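Local atomic coordinates of lipase (Penicillium expansum, PDB entry 3G7N), a protein that hydrolyses triacylglycerols and other acylglycerol lipids, releasing free fatty acids, as a secreted alkaline lipase. Residues V129-L133 with G240-S244; L159-P163 with D188-Y194; P163-W169 with F201-G205. All blocks are in the same frame, centred on the assembly; numbering follows the deposited sequence.

Interaction 1 (V129-L133 with G240-S244); sequences VGHSL and GHIAS
Strand 125-131 ends at H131, and the chain then turns sharply through S132 into helix 133-148. S132 carries the strained backbone angles phi 64°, psi -124°, which push its side chain out of the turn; a small residue at G130, as in other nucleophile elbows, avoids crowding it. In 240-244, G240 belongs to a 3-10 turn ending at I242, closed by A243 N to G240 O at 3.2 Å. H241 follows, its CA 7.8 Å from that of S132. With chi1 t and chi2 near 53° its ring reaches forward, so that NE2 lies 2.7 Å from S132 OG, a hydrogen bond met at the ring edge; ND1, on the other side of the ring, bonds D188. H131, chi1 t, donates from NE2 to H241 O at 2.8 Å, tying that carbonyl to the strand end, while its ND1 pairs with Y22. The two imidazoles lie obliquely, centroids 5.0 Å apart and planes at 31°, with H131 CE1 over one face of H241. I242 turns its CA-to-CB bond away, as does A243, which opens the short strand 243-244; S244 follows, its CB 4.5 Å from H131 CD2 and its OG bonded to N160. This is the nucleophile elbow of an alpha/beta hydrolase, G130 and S132 fitting GxSxG, joined to the histidine of the S132-D188-H241 catalytic triad.

Interaction 2 (L159-P163 with D188-Y194); sequences LNAFP and DGVPNMY
No clear hydrogen bond crosses this tightly packed pair of loops; a CA-H...O contact, P191 CA to A161 O at 3.3 Å, brings the backbones together where the CA atoms of F162 and P191 are 4.3 Å apart. N160 takes up left-handed backbone angles (57/43), after which A161 to P163 run extended. D188, chi1 t, forms an Asx turn, its OD1 accepting from V190 N at 2.9 Å. In the 3-10 turn 190-192 that follows, N192 N and M193 N supply the bonds, so the missing N-H of P191 costs nothing. OD2 of D188 bonds H241 and lies 3.1 Å from N160 ND2, which bonds A243 O. Apolar side chains make up most of the rest: F162 (chi1 p) has CD2 3.8 Å from V190 CG1, its ring lies oblique to that of Y194, centroids 5.9 Å apart, and P163 CG packs 4.2 Å from Y194 CB. The loop after strand 179-185, carrying the triad acid of this alpha/beta hydrolase, thus packs on the loop after neighbouring strand 154-159, with F162 touching helix 133-148.

Interaction 3 (P163-W169 with F201-G205); sequences PIGNQAW and FKHYG
One direct hydrogen bond crosses between the segments: K202 N donates to G165 O at 2.8 Å, with F201 CA adding a CA-H...O contact to G165 O at 3.3 Å. F201 to Y204 are extended; 163-169 is extended at P163, G165 and N166 but kinks at I164, and turns helical from Q167. The CA atoms of P163 and H203, like those of N166 and F201, are 5.0 Å apart. Glycine suits position 165, since a CB would clash with W169 CG. A water makes a second polar link, accepting from I164 N (3.0 Å) and W169 NE1 (2.9 Å) and donating to K202 O (2.8 Å). Within 163-169, N166, chi1 p, is the N-cap of helix 167-175, its OD1 receiving W169 N at 2.9 Å. Among ring contacts, P163 CB sits 3.6 Å from the centroid of the H203 ring, 11° off its normal, a CH-pi contact in which the compact proline ring offers C-H groups to the imidazole face; H203 NE2 bonds P191 O. The edge of Y204 (chi1 p) points to the face of W169 (chi1 t) in an offset edge-to-face pair, with the six-membered ring of W169 5.6 Å away between centroids and planes at 86°. Apolar packing adds P163 CG, 3.8 Å from F201 CB. The start of helix 167-175 and the loop leading to strand 206-210 are so joined beside helix 133-148, where Y204 OH bonds S139 O, while I164 and F201 lean on strand 95-96.

In the fold
From the N terminus, the chain first reaches 129-133 at the end of strand 125-131, where interaction 1 opens the longest loop; it closes only at 240-244, enclosing both others. Strand 154-159, the neighbour of 125-131 in the main sheet, then leads into 159-163 and on through P163, shared by interactions 2 and 3, to helix 167-175. Once past strand 179-185, the chain closes interaction 2 at 188-194 and interaction 3 at 201-205, ahead of strand 206-210, so these two cross. G130 and S132 probably bond L159, and P191 O and Y194 O probably bond H203 and F201. Interaction 2 thus touches both others and bridges them, while 1 and 3 do not meet.

Interaction 1 (V129-L133 with G240-S244)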
loop_
_atom_site.group_PDB
_atom_site.type_symbol
_atom_site.label_atom_id
_atom_site.label_comp_id
_atom_site.label_asym_id
_atom_site.label_seq_id
_atom_site.Cartn_x
_atom_site.Cartn_y
_atom_site.Cartn_z
ATOM N N VAL A 129 1.317 -0.702 -4.670
ATOM C CA VAL A 129 1.175 0.653 -4.128
ATOM C C VAL A 129 -0.295 0.986 -3.966
ATOM O O VAL A 129 -1.144 0.523 -4.743
ATOM C CB VAL A 129 1.858 1.673 -5.079
ATOM C CG1 VAL A 129 1.308 1.584 -6.476
ATOM C CG2 VAL A 129 1.757 3.072 -4.564
ATOM N N GLY A 130 -0.566 1.865 -3.000
ATOM C CA GLY A 130 -1.901 2.411 -2.856
ATOM C C GLY A 130 -1.979 3.301 -1.646
ATOM O O GLY A 130 -1.110 3.289 -0.793
ATOM N N HIS A 131 -3.065 4.063 -1.582
ATOM C CA HIS A 131 -3.267 5.070 -0.531
ATOM C C HIS A 131 -4.515 4.745 0.318
ATOM O O HIS A 131 -5.538 4.309 -0.191
ATOM C CB HIS A 131 -3.416 6.441 -1.191
ATOM C CG HIS A 131 -3.882 7.523 -0.254
ATOM N ND1 HIS A 131 -5.210 7.869 -0.141
ATOM C CD2 HIS A 131 -3.190 8.410 0.492
ATOM C CE1 HIS A 131 -5.318 8.889 0.696
ATOM N NE2 HIS A 131 -4.113 9.237 1.089
ATOM N N SER A 132 -4.400 5.005 1.628
ATOM C CA SER A 132 -5.514 4.868 2.575
ATOM C C SER A 132 -5.941 3.388 2.650
ATOM O O SER A 132 -5.090 2.542 2.941
ATOM C CB SER A 132 -6.638 5.847 2.231
ATOM O OG SER A 132 -7.615 5.831 3.274
ATOM N N LEU A 133 -7.203 3.057 2.402
ATOM C CA LEU A 133 -7.575 1.648 2.303
ATOM C C LEU A 133 -6.738 0.946 1.236
ATOM O O LEU A 133 -6.419 -0.232 1.375
ATOM C CB LEU A 133 -9.070 1.492 1.992
ATOM C CG LEU A 133 -9.559 0.046 1.737
ATOM C CD1 LEU A 133 -9.384 -0.871 2.947
ATOM C CD2 LEU A 133 -11.019 0.010 1.244
ATOM N N GLY A 240 -4.612 16.076 6.771
ATOM C CA GLY A 240 -3.461 15.555 6.027
ATOM C C GLY A 240 -3.716 14.229 5.329
ATOM O O GLY A 240 -2.890 13.793 4.534
ATOM N N HIS A 241 -4.836 13.567 5.610
ATOM C CA HIS A 241 -5.040 12.240 5.051
ATOM C C HIS A 241 -5.103 12.268 3.536
ATOM O O HIS A 241 -4.856 11.243 2.889
ATOM C CB HIS A 241 -6.292 11.565 5.620
ATOM C CG HIS A 241 -6.421 10.126 5.228
ATOM N ND1 HIS A 241 -5.409 9.207 5.431
ATOM C CD2 HIS A 241 -7.409 9.453 4.591
ATOM C CE1 HIS A 241 -5.796 8.025 4.976
ATOM N NE2 HIS A 241 -7.008 8.138 4.475
ATOM N N ILE A 242 -5.600 13.357 2.957
ATOM C CA ILE A 242 -5.848 13.433 1.516
ATOM C C ILE A 242 -4.557 13.569 0.692
ATOM O O ILE A 242 -4.591 13.494 -0.547
ATOM C CB ILE A 242 -6.827 14.613 1.178
ATOM C CG1 ILE A 242 -7.458 14.450 -0.205
ATOM C CG2 ILE A 242 -6.135 15.954 1.284
ATOM C CD1 ILE A 242 -8.807 15.117 -0.324
ATOM N N ALA A 243 -3.436 13.825 1.353
ATOM C CA ALA A 243 -2.191 14.074 0.620
ATOM C C ALA A 243 -1.115 13.100 1.053
ATOM O O ALA A 243 -1.071 12.658 2.196
ATOM C CB ALA A 243 -1.721 15.524 0.832
ATOM N N SER A 244 -0.184 12.846 0.139
ATOM C CA SER A 244 1.008 12.071 0.476
ATOM C C SER A 244 2.172 12.515 -0.398
ATOM O O SER A 244 2.018 12.666 -1.600
ATOM C CB SER A 244 0.740 10.585 0.230
ATOM O OG SER A 244 1.634 9.797 1.004
#

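Interaction 2 (L159-P163 with D188-Y194)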
loop_
_atom_site.group_PDB
_atom_site.type_symbol
_atom_site.label_atom_id
_atom_site.label_comp_id
_atom_site.label_asym_id
_atom_site.label_seq_id
_atom_site.Cartn_x
_atom_site.Cartn_y
_atom_site.Cartn_z
ATOM N N LEU A 159 0.643 3.962 1.345
ATOM C CA LEU A 159 0.597 5.365 1.746
ATOM C C LEU A 159 -0.561 5.620 2.702
ATOM O O LEU A 159 -1.703 5.194 2.462
ATOM C CB LEU A 159 0.460 6.266 0.523
ATOM C CG LEU A 159 1.540 6.025 -0.549
ATOM C CD1 LEU A 159 1.292 6.950 -1.736
ATOM C CD2 LEU A 159 2.958 6.215 -0.011
ATOM N N ASN A 160 -0.258 6.300 3.797
ATOM C CA ASN A 160 -1.291 6.789 4.718
ATOM C C ASN A 160 -2.184 5.650 5.230
ATOM O O ASN A 160 -3.404 5.805 5.331
ATOM C CB ASN A 160 -2.150 7.914 4.084
ATOM C CG ASN A 160 -1.320 9.119 3.628
ATOM O OD1 ASN A 160 -0.163 8.967 3.213
ATOM N ND2 ASN A 160 -1.907 10.307 3.649
ATOM N N ALA A 161 -1.567 4.524 5.588
ATOM C CA ALA A 161 -2.288 3.293 5.905
ATOM C C ALA A 161 -2.445 3.052 7.386
ATOM O O ALA A 161 -1.531 3.278 8.166
ATOM C CB ALA A 161 -1.610 2.097 5.272
ATOM N N PHE A 162 -3.592 2.491 7.754
ATOM C CA PHE A 162 -3.798 1.939 9.085
ATOM C C PHE A 162 -3.226 0.514 9.163
ATOM O O PHE A 162 -3.084 -0.155 8.140
ATOM C CB PHE A 162 -5.293 1.958 9.441
ATOM C CG PHE A 162 -6.182 1.340 8.403
ATOM C CD1 PHE A 162 -6.495 -0.012 8.464
ATOM C CD2 PHE A 162 -6.729 2.096 7.385
ATOM C CE1 PHE A 162 -7.375 -0.579 7.548
ATOM C CE2 PHE A 162 -7.593 1.525 6.453
ATOM C CZ PHE A 162 -7.966 0.196 6.577
ATOM N N PRO A 163 -2.862 0.048 10.374
ATOM C CA PRO A 163 -2.365 -1.318 10.529
ATOM C C PRO A 163 -3.528 -2.305 10.467
ATOM O O PRO A 163 -4.676 -1.908 10.685
ATOM C CB PRO A 163 -1.747 -1.304 11.929
ATOM C CG PRO A 163 -2.673 -0.337 12.697
ATOM C CD PRO A 163 -3.004 0.746 11.667
ATOM N N ASP A 188 -2.090 13.699 9.541
ATOM C CA ASP A 188 -2.921 12.556 9.203
ATOM C C ASP A 188 -2.903 11.544 10.344
ATOM O O ASP A 188 -1.859 10.971 10.674
ATOM C CB ASP A 188 -2.445 11.887 7.910
ATOM C CG ASP A 188 -3.293 10.687 7.534
ATOM O OD1 ASP A 188 -4.390 10.509 8.116
ATOM O OD2 ASP A 188 -2.913 9.974 6.567
ATOM N N GLY A 189 -4.072 11.272 10.900
ATOM C CA GLY A 189 -4.193 10.312 11.994
ATOM C C GLY A 189 -4.495 8.883 11.588
ATOM O O GLY A 189 -4.636 8.029 12.461
ATOM N N VAL A 190 -4.672 8.587 10.297
ATOM C CA VAL A 190 -5.081 7.233 9.915
ATOM C C VAL A 190 -4.065 6.144 10.304
ATOM O O VAL A 190 -4.465 5.104 10.829
ATOM C CB VAL A 190 -5.471 7.190 8.431
ATOM C CG1 VAL A 190 -5.699 5.730 7.987
ATOM C CG2 VAL A 190 -6.767 7.988 8.227
ATOM N N PRO A 191 -2.755 6.431 10.229
ATOM C CA PRO A 191 -1.806 5.401 10.674
ATOM C C PRO A 191 -1.831 5.144 12.163
ATOM O O PRO A 191 -1.230 4.159 12.617
ATOM C CB PRO A 191 -0.447 5.967 10.252
ATOM C CG PRO A 191 -0.773 6.811 9.053
ATOM C CD PRO A 191 -2.094 7.473 9.413
ATOM N N ASN A 192 -2.534 5.990 12.920
ATOM C CA ASN A 192 -2.622 5.841 14.389
ATOM C C ASN A 192 -3.873 5.093 14.807
ATOM O O ASN A 192 -4.083 4.839 15.998
ATOM C CB ASN A 192 -2.590 7.230 15.038
ATOM C CG ASN A 192 -1.274 7.927 14.796
ATOM O OD1 ASN A 192 -0.226 7.269 14.691
ATOM N ND2 ASN A 192 -1.298 9.245 14.686
ATOM N N MET A 193 -4.721 4.740 13.856
ATOM C CA MET A 193 -5.888 3.940 14.190
ATOM C C MET A 193 -5.461 2.579 14.697
ATOM O O MET A 193 -4.469 2.016 14.218
ATOM C CB MET A 193 -6.793 3.780 12.988
ATOM C CG MET A 193 -7.447 5.088 12.601
ATOM S SD MET A 193 -8.356 5.058 11.038
ATOM C CE MET A 193 -9.795 4.117 11.542
ATOM N N TYR A 194 -6.181 2.082 15.701
ATOM C CA TYR A 194 -6.040 0.701 16.177
ATOM C C TYR A 194 -4.754 0.519 16.983
ATOM O O TYR A 194 -4.327 -0.618 17.213
ATOM C CB TYR A 194 -6.163 -0.343 15.038
ATOM C CG TYR A 194 -7.305 -0.074 14.088
ATOM C CD1 TYR A 194 -8.573 0.272 14.554
ATOM C CD2 TYR A 194 -7.101 -0.094 12.700
ATOM C CE1 TYR A 194 -9.598 0.549 13.675
ATOM C CE2 TYR A 194 -8.139 0.129 11.826
ATOM C CZ TYR A 194 -9.354 0.549 12.311
ATOM O OH TYR A 194 -10.395 0.720 11.417
#

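Interaction 3 (P163-W169 with F201-G205)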
loop_
_atom_site.group_PDB
_atom_site.type_symbol
_atom_site.label_atom_id
_atom_site.label_comp_id
_atom_site.label_asym_id
_atom_site.label_seq_id
_atom_site.Cartn_x
_atom_site.Cartn_y
_atom_site.Cartn_z
ATOM N N PRO A 163 -2.862 0.048 10.374
ATOM C CA PRO A 163 -2.365 -1.318 10.529
ATOM C C PRO A 163 -3.528 -2.305 10.467
ATOM O O PRO A 163 -4.676 -1.908 10.685
ATOM C CB PRO A 163 -1.747 -1.304 11.929
ATOM C CG PRO A 163 -2.673 -0.337 12.697
ATOM C CD PRO A 163 -3.004 0.746 11.667
ATOM N N ILE A 164 -3.257 -3.555 10.075
ATOM C CA ILE A 164 -4.352 -4.453 9.719
ATOM C C ILE A 164 -4.406 -5.774 10.460
ATOM O O ILE A 164 -5.245 -6.613 10.141
ATOM C CB ILE A 164 -4.436 -4.737 8.201
ATOM C CG1 ILE A 164 -3.237 -5.549 7.702
ATOM C CG2 ILE A 164 -4.486 -3.414 7.410
ATOM C CD1 ILE A 164 -3.467 -6.155 6.308
ATOM N N GLY A 165 -3.485 -6.001 11.385
ATOM C CA GLY A 165 -3.481 -7.312 12.046
ATOM C C GLY A 165 -2.741 -7.302 13.351
ATOM O O GLY A 165 -2.244 -6.272 13.822
ATOM N N ASN A 166 -2.544 -8.517 13.869
ATOM C CA ASN A 166 -1.903 -8.692 15.167
ATOM C C ASN A 166 -0.395 -8.777 15.049
ATOM O O ASN A 166 0.161 -8.596 13.965
ATOM C CB ASN A 166 -2.482 -9.896 15.913
ATOM C CG ASN A 166 -2.238 -11.226 15.193
ATOM O OD1 ASN A 166 -1.603 -11.292 14.134
ATOM N ND2 ASN A 166 -2.727 -12.308 15.796
ATOM N N GLN A 167 0.301 -8.964 16.170
ATOM C CA GLN A 167 1.755 -8.996 16.116
ATOM C C GLN A 167 2.277 -10.133 15.240
ATOM O O GLN A 167 3.270 -9.972 14.539
ATOM C CB GLN A 167 2.360 -9.103 17.516
ATOM C CG GLN A 167 3.886 -8.969 17.532
ATOM C CD GLN A 167 4.358 -7.567 17.212
ATOM O OE1 GLN A 167 3.967 -6.604 17.874
ATOM N NE2 GLN A 167 5.139 -7.431 16.147
ATOM N N ALA A 168 1.585 -11.262 15.246
ATOM C CA ALA A 168 2.021 -12.389 14.417
ATOM C C ALA A 168 1.916 -12.017 12.926
ATOM O O ALA A 168 2.805 -12.330 12.135
ATOM C CB ALA A 168 1.210 -13.640 14.730
ATOM N N TRP A 169 0.883 -11.252 12.577
ATOM C CA TRP A 169 0.743 -10.733 11.213
ATOM C C TRP A 169 1.916 -9.834 10.857
ATOM O O TRP A 169 2.574 -10.026 9.827
ATOM C CB TRP A 169 -0.567 -9.948 11.078
ATOM C CG TRP A 169 -0.510 -8.906 10.003
ATOM C CD1 TRP A 169 -0.416 -7.559 10.181
ATOM C CD2 TRP A 169 -0.408 -9.143 8.596
ATOM N NE1 TRP A 169 -0.292 -6.933 8.962
ATOM C CE2 TRP A 169 -0.309 -7.881 7.972
ATOM C CE3 TRP A 169 -0.427 -10.292 7.803
ATOM C CZ2 TRP A 169 -0.156 -7.745 6.586
ATOM C CZ3 TRP A 169 -0.241 -10.157 6.434
ATOM C CH2 TRP A 169 -0.160 -8.887 5.836
ATOM N N PHE A 201 -3.493 -3.423 17.154
ATOM C CA PHE A 201 -2.993 -3.824 15.826
ATOM C C PHE A 201 -1.577 -3.294 15.598
ATOM O O PHE A 201 -1.206 -2.238 16.101
ATOM C CB PHE A 201 -3.907 -3.293 14.713
ATOM C CG PHE A 201 -5.264 -3.943 14.639
ATOM C CD1 PHE A 201 -5.702 -4.861 15.597
ATOM C CD2 PHE A 201 -6.130 -3.602 13.609
ATOM C CE1 PHE A 201 -6.987 -5.423 15.506
ATOM C CE2 PHE A 201 -7.371 -4.178 13.494
ATOM C CZ PHE A 201 -7.853 -4.997 14.505
ATOM N N LYS A 202 -0.844 -3.976 14.710
ATOM C CA LYS A 202 0.589 -3.768 14.548
ATOM C C LYS A 202 0.943 -3.526 13.093
ATOM O O LYS A 202 0.501 -4.271 12.200
ATOM C CB LYS A 202 1.373 -4.971 15.089
ATOM C CG LYS A 202 1.078 -5.292 16.566
ATOM C CD LYS A 202 1.510 -4.153 17.477
ATOM C CE LYS A 202 1.340 -4.512 18.955
ATOM N NZ LYS A 202 1.711 -3.351 19.824
ATOM N N HIS A 203 1.778 -2.512 12.902
ATOM C CA HIS A 203 2.399 -2.214 11.615
ATOM C C HIS A 203 3.618 -3.099 11.380
ATOM O O HIS A 203 4.252 -3.577 12.339
ATOM C CB HIS A 203 2.863 -0.760 11.571
ATOM C CG HIS A 203 1.756 0.228 11.404
ATOM N ND1 HIS A 203 1.018 0.327 10.241
ATOM C CD2 HIS A 203 1.361 1.247 12.199
ATOM C CE1 HIS A 203 0.212 1.370 10.334
ATOM N NE2 HIS A 203 0.411 1.954 11.505
ATOM N N TYR A 204 4.020 -3.200 10.114
ATOM C CA TYR A 204 5.380 -3.640 9.777
ATOM C C TYR A 204 5.935 -2.739 8.685
ATOM O O TYR A 204 5.239 -1.863 8.168
ATOM C CB TYR A 204 5.395 -5.125 9.361
ATOM C CG TYR A 204 4.829 -5.426 7.973
ATOM C CD1 TYR A 204 5.684 -5.780 6.929
ATOM C CD2 TYR A 204 3.461 -5.505 7.748
ATOM C CE1 TYR A 204 5.184 -6.077 5.667
ATOM C CE2 TYR A 204 2.953 -5.835 6.499
ATOM C CZ TYR A 204 3.824 -6.154 5.479
ATOM O OH TYR A 204 3.371 -6.462 4.220
ATOM N N GLY A 205 7.201 -2.931 8.347
ATOM C CA GLY A 205 7.825 -2.228 7.239
ATOM C C GLY A 205 8.733 -1.120 7.720
ATOM O O GLY A 205 9.132 -1.081 8.897
HETATM O O HOH W 1 -0.370 -4.095 9.563
#